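Long-range contact in outer membrane protein Omp121 (Bacteroides thetaiotaomicron, PDB 5FQ8), which probably imports nutrients across the bacterial outer membrane as a TonB-dependent receptor, a beta-barrel closed by an internal plug: residues G826-Y838 / L960-S972. Sequence-based numbering, arbitrary orientation.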
ATOM      1  N   GLY B 826      30.054  32.048  12.834  1.00 27.85           N
ATOM      2  CA  GLY B 826      28.908  32.898  12.619  1.00 27.86           C
ATOM      3  C   GLY B 826      27.682  32.121  12.166  1.00 27.33           C
ATOM      4  O   GLY B 826      27.768  31.047  11.567  1.00 30.49           O
ATOM      5  N   GLY B 827      26.526  32.692  12.461  1.00 27.31           N
ATOM      6  CA  GLY B 827      25.268  32.093  12.098  1.00 26.88           C
ATOM      7  C   GLY B 827      24.654  31.307  13.234  1.00 26.58           C
ATOM      8  O   GLY B 827      25.180  31.219  14.344  1.00 26.71           O
ATOM      9  N   VAL B 828      23.512  30.696  12.932  1.00 26.20           N
ATOM     10  CA  VAL B 828      22.690  30.070  13.954  1.00 25.96           C
ATOM     11  C   VAL B 828      21.895  28.940  13.324  1.00 25.49           C
ATOM     12  O   VAL B 828      21.650  28.924  12.124  1.00 25.40           O
ATOM     13  CB  VAL B 828      21.782  31.131  14.622  1.00 49.39           C
ATOM     14  CG1 VAL B 828      20.660  31.520  13.716  1.00 26.13           C
ATOM     15  CG2 VAL B 828      21.268  30.651  15.937  1.00 33.22           C
ATOM     16  N   MET B 829      21.507  27.976  14.149  1.00 25.24           N
ATOM     17  CA  MET B 829      20.749  26.833  13.684  1.00 25.70           C
ATOM     18  C   MET B 829      19.839  26.353  14.803  1.00 27.57           C
ATOM     19  O   MET B 829      20.195  26.457  15.975  1.00 39.28           O
ATOM     20  CB  MET B 829      21.695  25.714  13.235  1.00 25.95           C
ATOM     21  CG  MET B 829      22.523  25.129  14.370  1.00 24.71           C
ATOM     22  SD  MET B 829      23.699  23.873  13.887  1.00 28.94           S
ATOM     23  CE  MET B 829      22.707  22.835  12.863  1.00 28.77           C
ATOM     24  N   TYR B 830      18.664  25.837  14.451  1.00 24.44           N
ATOM     25  CA  TYR B 830      17.791  25.275  15.473  1.00 26.41           C
ATOM     26  C   TYR B 830      18.349  23.956  15.970  1.00 32.09           C
ATOM     27  O   TYR B 830      18.743  23.102  15.175  1.00 45.95           O
ATOM     28  CB  TYR B 830      16.375  25.043  14.950  1.00 24.13           C
ATOM     29  CG  TYR B 830      15.550  24.271  15.969  1.00 24.81           C
ATOM     30  CD1 TYR B 830      14.945  24.928  17.027  1.00 24.23           C
ATOM     31  CD2 TYR B 830      15.420  22.882  15.902  1.00 23.73           C
ATOM     32  CE1 TYR B 830      14.233  24.246  17.973  1.00 24.17           C
ATOM     33  CE2 TYR B 830      14.700  22.190  16.855  1.00 23.67           C
ATOM     34  CZ  TYR B 830      14.105  22.886  17.887  1.00 23.89           C
ATOM     35  OH  TYR B 830      13.388  22.235  18.858  1.00 23.88           O
ATOM     36  N   SER B 831      18.327  23.751  17.279  1.00 24.23           N
ATOM     37  CA  SER B 831      18.872  22.524  17.843  1.00 24.11           C
ATOM     38  C   SER B 831      17.874  21.859  18.776  1.00 24.03           C
ATOM     39  O   SER B 831      17.704  22.304  19.911  1.00 24.25           O
ATOM     40  CB  SER B 831      20.169  22.801  18.578  1.00 24.38           C
ATOM     41  OG  SER B 831      20.384  21.757  19.494  1.00 24.35           O
ATOM     42  N   ARG B 832      17.266  20.755  18.331  1.00 25.05           N
ATOM     43  CA  ARG B 832      16.367  20.010  19.210  1.00 23.71           C
ATOM     44  C   ARG B 832      17.126  19.268  20.299  1.00 23.82           C
ATOM     45  O   ARG B 832      16.520  18.850  21.285  1.00 23.88           O
ATOM     46  CB  ARG B 832      15.500  19.028  18.403  1.00 23.42           C
ATOM     47  CG  ARG B 832      14.242  18.532  19.124  1.00 23.41           C
ATOM     48  CD  ARG B 832      13.646  17.263  18.546  1.00 23.17           C
ATOM     49  NE  ARG B 832      12.447  16.858  19.276  1.00 23.21           N
ATOM     50  CZ  ARG B 832      12.423  15.950  20.241  1.00 23.28           C
ATOM     51  NH1 ARG B 832      13.510  15.318  20.579  1.00 24.98           N
ATOM     52  NH2 ARG B 832      11.307  15.679  20.877  1.00 23.35           N
ATOM     53  N   THR B 833      18.441  19.114  20.149  1.00 23.88           N
ATOM     54  CA  THR B 833      19.229  18.464  21.187  1.00 24.04           C
ATOM     55  C   THR B 833      19.348  19.342  22.421  1.00 24.37           C
ATOM     56  O   THR B 833      19.334  18.846  23.551  1.00 25.06           O
ATOM     57  CB  THR B 833      20.608  18.116  20.652  1.00 24.06           C
ATOM     58  OG1 THR B 833      20.476  17.416  19.418  1.00 23.78           O
ATOM     59  CG2 THR B 833      21.323  17.245  21.620  1.00 24.21           C
ATOM     60  N   LYS B 834      19.465  20.648  22.223  1.00 24.52           N
ATOM     61  CA  LYS B 834      19.364  21.557  23.351  1.00 24.85           C
ATOM     62  C   LYS B 834      17.931  21.619  23.854  1.00 24.84           C
ATOM     63  O   LYS B 834      17.691  21.615  25.065  1.00 25.76           O
ATOM     64  CB  LYS B 834      19.867  22.941  22.945  1.00 25.06           C
ATOM     65  CG  LYS B 834      19.997  23.926  24.070  1.00 25.47           C
ATOM     66  CD  LYS B 834      20.166  25.334  23.553  1.00 25.68           C
ATOM     67  CE  LYS B 834      20.376  26.307  24.683  1.00 26.14           C
ATOM     68  NZ  LYS B 834      20.572  27.684  24.179  1.00 26.39           N
ATOM     69  N   ASP B 835      16.969  21.633  22.936  1.00 24.59           N
ATOM     70  CA  ASP B 835      15.559  21.656  23.307  1.00 27.69           C
ATOM     71  C   ASP B 835      15.215  20.533  24.277  1.00 24.59           C
ATOM     72  O   ASP B 835      14.672  20.772  25.359  1.00 24.83           O
ATOM     73  CB  ASP B 835      14.701  21.546  22.048  1.00 26.95           C
ATOM     74  CG  ASP B 835      13.406  22.294  22.160  1.00 31.26           C
ATOM     75  OD1 ASP B 835      12.888  22.435  23.282  1.00 46.30           O
ATOM     76  OD2 ASP B 835      12.908  22.743  21.113  1.00 24.30           O
ATOM     77  N   ILE B 836      15.509  19.292  23.894  1.00 24.36           N
ATOM     78  CA  ILE B 836      15.075  18.161  24.695  1.00 24.37           C
ATOM     79  C   ILE B 836      15.832  18.105  26.006  1.00 24.69           C
ATOM     80  O   ILE B 836      15.312  17.600  27.006  1.00 24.85           O
ATOM     81  CB  ILE B 836      15.234  16.856  23.903  1.00 24.09           C
ATOM     82  CG1 ILE B 836      14.590  15.709  24.650  1.00 24.13           C
ATOM     83  CG2 ILE B 836      16.679  16.560  23.685  1.00 24.10           C
ATOM     84  CD1 ILE B 836      13.163  15.951  24.919  1.00 24.16           C
ATOM     85  N   ASN B 837      17.047  18.649  26.042  1.00 26.53           N
ATOM     86  CA  ASN B 837      17.855  18.553  27.243  1.00 25.16           C
ATOM     87  C   ASN B 837      17.564  19.667  28.216  1.00 25.52           C
ATOM     88  O   ASN B 837      17.724  19.488  29.423  1.00 25.82           O
ATOM     89  CB  ASN B 837      19.332  18.539  26.883  1.00 25.20           C
ATOM     90  CG  ASN B 837      19.754  17.226  26.350  1.00 24.99           C
ATOM     91  OD1 ASN B 837      19.927  16.266  27.087  1.00 25.10           O
ATOM     92  ND2 ASN B 837      19.891  17.157  25.053  1.00 26.09           N
ATOM     93  N   TYR B 838      17.146  20.820  27.721  1.00 25.52           N
ATOM     94  CA  TYR B 838      16.505  21.786  28.595  1.00 25.85           C
ATOM     95  C   TYR B 838      15.217  21.218  29.175  1.00 25.84           C
ATOM     96  O   TYR B 838      15.063  21.128  30.397  1.00 26.16           O
ATOM     97  CB  TYR B 838      16.260  23.084  27.834  1.00 25.86           C
ATOM     98  CG  TYR B 838      17.417  24.048  27.948  1.00 26.14           C
ATOM     99  CD1 TYR B 838      18.733  23.614  27.787  1.00 26.12           C
ATOM    100  CD2 TYR B 838      17.197  25.389  28.220  1.00 26.46           C
ATOM    101  CE1 TYR B 838      19.791  24.493  27.893  1.00 26.41           C
ATOM    102  CE2 TYR B 838      18.227  26.263  28.321  1.00 26.76           C
ATOM    103  CZ  TYR B 838      19.527  25.813  28.162  1.00 27.62           C
ATOM    104  OH  TYR B 838      20.564  26.700  28.274  1.00 27.06           O
ATOM    105  N   LEU B 960      19.368  23.692   1.019  1.00 24.18           N
ATOM    106  CA  LEU B 960      18.954  24.876   1.763  1.00 28.39           C
ATOM    107  C   LEU B 960      18.110  24.527   2.979  1.00 26.22           C
ATOM    108  O   LEU B 960      18.381  24.998   4.082  1.00 24.13           O
ATOM    109  CB  LEU B 960      18.190  25.822   0.854  1.00 24.55           C
ATOM    110  CG  LEU B 960      17.729  27.023   1.648  1.00 24.74           C
ATOM    111  CD1 LEU B 960      18.928  27.825   1.961  1.00 25.02           C
ATOM    112  CD2 LEU B 960      16.791  27.821   0.825  1.00 24.95           C
ATOM    113  N   GLU B 961      17.080  23.704   2.803  1.00 24.59           N
ATOM    114  CA  GLU B 961      16.188  23.449   3.925  1.00 23.65           C
ATOM    115  C   GLU B 961      16.904  22.762   5.068  1.00 23.50           C
ATOM    116  O   GLU B 961      16.423  22.817   6.196  1.00 23.44           O
ATOM    117  CB  GLU B 961      14.994  22.613   3.494  1.00 39.68           C
ATOM    118  CG  GLU B 961      14.020  23.342   2.583  1.00 34.25           C
ATOM    119  CD  GLU B 961      12.922  22.466   2.057  1.00 41.13           C
ATOM    120  OE1 GLU B 961      12.629  21.434   2.680  1.00 42.13           O
ATOM    121  OE2 GLU B 961      12.363  22.810   1.005  1.00 47.74           O
ATOM    122  N   GLY B 962      18.053  22.144   4.811  1.00 23.49           N
ATOM    123  CA  GLY B 962      18.805  21.544   5.891  1.00 23.41           C
ATOM    124  C   GLY B 962      19.410  22.562   6.835  1.00 25.75           C
ATOM    125  O   GLY B 962      19.671  22.258   8.005  1.00 32.99           O
ATOM    126  N   ASN B 963      19.624  23.782   6.356  1.00 23.89           N
ATOM    127  CA  ASN B 963      20.252  24.795   7.179  1.00 24.15           C
ATOM    128  C   ASN B 963      19.395  25.204   8.360  1.00 24.14           C
ATOM    129  O   ASN B 963      19.898  25.884   9.252  1.00 24.35           O
ATOM    130  CB  ASN B 963      20.594  26.015   6.333  1.00 36.47           C
ATOM    131  CG  ASN B 963      21.863  25.823   5.530  1.00 35.39           C
ATOM    132  OD1 ASN B 963      22.836  25.273   6.020  1.00 30.07           O
ATOM    133  ND2 ASN B 963      21.855  26.265   4.285  1.00 44.99           N
ATOM    134  N   TYR B 964      18.133  24.788   8.401  1.00 23.94           N
ATOM    135  CA  TYR B 964      17.260  25.181   9.492  1.00 23.96           C
ATOM    136  C   TYR B 964      17.777  24.675  10.823  1.00 23.92           C
ATOM    137  O   TYR B 964      17.625  25.347  11.851  1.00 24.09           O
ATOM    138  CB  TYR B 964      15.851  24.659   9.233  1.00 23.75           C
ATOM    139  CG  TYR B 964      14.923  24.775  10.405  1.00 23.75           C
ATOM    140  CD1 TYR B 964      14.884  23.791  11.378  1.00 23.58           C
ATOM    141  CD2 TYR B 964      14.089  25.861  10.533  1.00 23.97           C
ATOM    142  CE1 TYR B 964      14.058  23.891  12.442  1.00 23.61           C
ATOM    143  CE2 TYR B 964      13.249  25.969  11.597  1.00 24.01           C
ATOM    144  CZ  TYR B 964      13.236  24.978  12.549  1.00 23.83           C
ATOM    145  OH  TYR B 964      12.406  25.068  13.628  1.00 23.90           O
ATOM    146  N   GLY B 965      18.348  23.489  10.844  1.00 23.72           N
ATOM    147  CA  GLY B 965      18.827  22.966  12.094  1.00 23.71           C
ATOM    148  C   GLY B 965      18.819  21.461  12.106  1.00 23.45           C
ATOM    149  O   GLY B 965      18.694  20.815  11.078  1.00 23.29           O
ATOM    150  N   GLU B 966      18.985  20.939  13.308  1.00 23.45           N
ATOM    151  CA  GLU B 966      19.084  19.516  13.569  1.00 23.27           C
ATOM    152  C   GLU B 966      17.940  19.132  14.485  1.00 23.18           C
ATOM    153  O   GLU B 966      17.661  19.840  15.450  1.00 25.66           O
ATOM    154  CB  GLU B 966      20.415  19.178  14.226  1.00 39.93           C
ATOM    155  CG  GLU B 966      20.311  18.172  15.356  1.00 43.70           C
ATOM    156  CD  GLU B 966      20.202  18.838  16.696  1.00 37.34           C
ATOM    157  OE1 GLU B 966      20.474  20.035  16.754  1.00 28.62           O
ATOM    158  OE2 GLU B 966      19.838  18.184  17.682  1.00 36.95           O
ATOM    159  N   TYR B 967      17.280  18.020  14.195  1.00 22.97           N
ATOM    160  CA  TYR B 967      16.081  17.646  14.927  1.00 23.33           C
ATOM    161  C   TYR B 967      16.331  16.347  15.684  1.00 22.88           C
ATOM    162  O   TYR B 967      15.701  15.328  15.431  1.00 22.74           O
ATOM    163  CB  TYR B 967      14.875  17.549  13.995  1.00 22.77           C
ATOM    164  CG  TYR B 967      13.622  17.902  14.735  1.00 38.04           C
ATOM    165  CD1 TYR B 967      13.349  19.212  15.070  1.00 23.00           C
ATOM    166  CD2 TYR B 967      12.748  16.922  15.167  1.00 31.52           C
ATOM    167  CE1 TYR B 967      12.224  19.541  15.773  1.00 23.09           C
ATOM    168  CE2 TYR B 967      11.625  17.246  15.873  1.00 27.52           C
ATOM    169  CZ  TYR B 967      11.374  18.561  16.173  1.00 23.00           C
ATOM    170  OH  TYR B 967      10.264  18.909  16.873  1.00 27.08           O
ATOM    171  N   THR B 968      17.202  16.436  16.685  1.00 23.04           N
ATOM    172  CA  THR B 968      17.805  15.288  17.350  1.00 23.16           C
ATOM    173  C   THR B 968      18.375  14.311  16.336  1.00 22.95           C
ATOM    174  O   THR B 968      18.173  13.103  16.411  1.00 22.89           O
ATOM    175  CB  THR B 968      16.841  14.579  18.296  1.00 23.08           C
ATOM    176  OG1 THR B 968      15.551  14.492  17.705  1.00 22.92           O
ATOM    177  CG2 THR B 968      16.745  15.331  19.576  1.00 23.30           C
ATOM    178  N   ALA B 969      19.101  14.860  15.372  1.00 26.70           N
ATOM    179  CA  ALA B 969      20.022  14.061  14.588  1.00 26.81           C
ATOM    180  C   ALA B 969      20.927  13.276  15.516  1.00 27.66           C
ATOM    181  O   ALA B 969      21.177  13.676  16.651  1.00 23.25           O
ATOM    182  CB  ALA B 969      20.858  14.947  13.679  1.00 23.01           C
ATOM    183  N   ASN B 970      21.405  12.141  15.038  1.00 26.06           N
ATOM    184  CA  ASN B 970      22.248  11.315  15.875  1.00 30.95           C
ATOM    185  C   ASN B 970      23.575  12.017  16.155  1.00 23.47           C
ATOM    186  O   ASN B 970      24.042  12.817  15.348  1.00 25.37           O
ATOM    187  CB  ASN B 970      22.498   9.980  15.198  1.00 34.09           C
ATOM    188  CG  ASN B 970      21.247   9.193  14.996  1.00 31.35           C
ATOM    189  OD1 ASN B 970      20.382   9.142  15.854  1.00 29.75           O
ATOM    190  ND2 ASN B 970      21.141   8.563  13.846  1.00 40.39           N
ATOM    191  N   PRO B 971      24.196  11.738  17.293  1.00 23.69           N
ATOM    192  CA  PRO B 971      25.472  12.380  17.618  1.00 23.96           C
ATOM    193  C   PRO B 971      26.506  12.165  16.528  1.00 24.02           C
ATOM    194  O   PRO B 971      26.555  11.110  15.902  1.00 25.53           O
ATOM    195  CB  PRO B 971      25.887  11.685  18.914  1.00 24.19           C
ATOM    196  CG  PRO B 971      24.661  11.161  19.485  1.00 24.05           C
ATOM    197  CD  PRO B 971      23.758  10.827  18.355  1.00 23.75           C
ATOM    198  N   SER B 972      27.333  13.179  16.303  1.00 24.18           N
ATOM    199  CA  SER B 972      28.417  13.033  15.348  1.00 24.30           C
ATOM    200  C   SER B 972      29.518  12.178  15.945  1.00 24.58           C
ATOM    201  O   SER B 972      29.609  11.987  17.157  1.00 26.87           O
ATOM    202  CB  SER B 972      28.969  14.384  14.923  1.00 31.89           C
ATOM    203  OG  SER B 972      29.840  14.920  15.896  1.00 34.53           O
TER
HETATM  204  O   HOH W   1      22.016  15.249  19.040  1.00  5.65           O
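Tyr830 pairs in parallel with Gly965: its N donates to Tyr964 O (2.8 Å) and its O accepts from Glu966 N (2.9 Å). A third bond, from Arg832 N to Glu966 O (3.0 Å), is almost straight at 177°. Strand 828-831 is thus bordered by the short parallel strand 965-966, while backbone bonds of Met829 with Val900 and of Ser831 with Phe898 join it, antiparallel, to barrel strand 899-915 and the residue just before it. Gly965 presses its CA onto Tyr830 O (3.1 Å) as a CA-H...O contact, where a side chain would collide with that oxygen.

Beyond the strand the first segment turns into helix 832-839. Ser831 OG caps its start, accepting from Lys834 N at 3.1 Å, and gives a weak bond to Glu966 OE1. A kink about the CB-CG bond (chi2 -95°) turns the carboxylate of Glu966 back toward this same helix start.

The Tyr967 ring receives Arg832 CD over the centre of one face, a CH-pi contact 3.4 Å from CD to the ring centroid, and Tyr830 CE2 comes within 3.7 Å of Tyr967 CD1. The straight aliphatic part of Arg832 sends NH1 past the methyl of Thr968 to Asn332, and Tyr967 OH is taken up by Gln326. A serine in place of Tyr967 would probably leave the Arg832 methylene without its aromatic floor and Gln326 without this hydroxyl partner. The Tyr964 hydroxyl, above a rim of the Tyr830 ring, donates to Thr751 O. With 10 of 12 touching residues buried, the chemistry implies a join in which paired backbone polar groups fix the alignment, while side-chain polar ends tie it to neighbouring loops and helix 330-335.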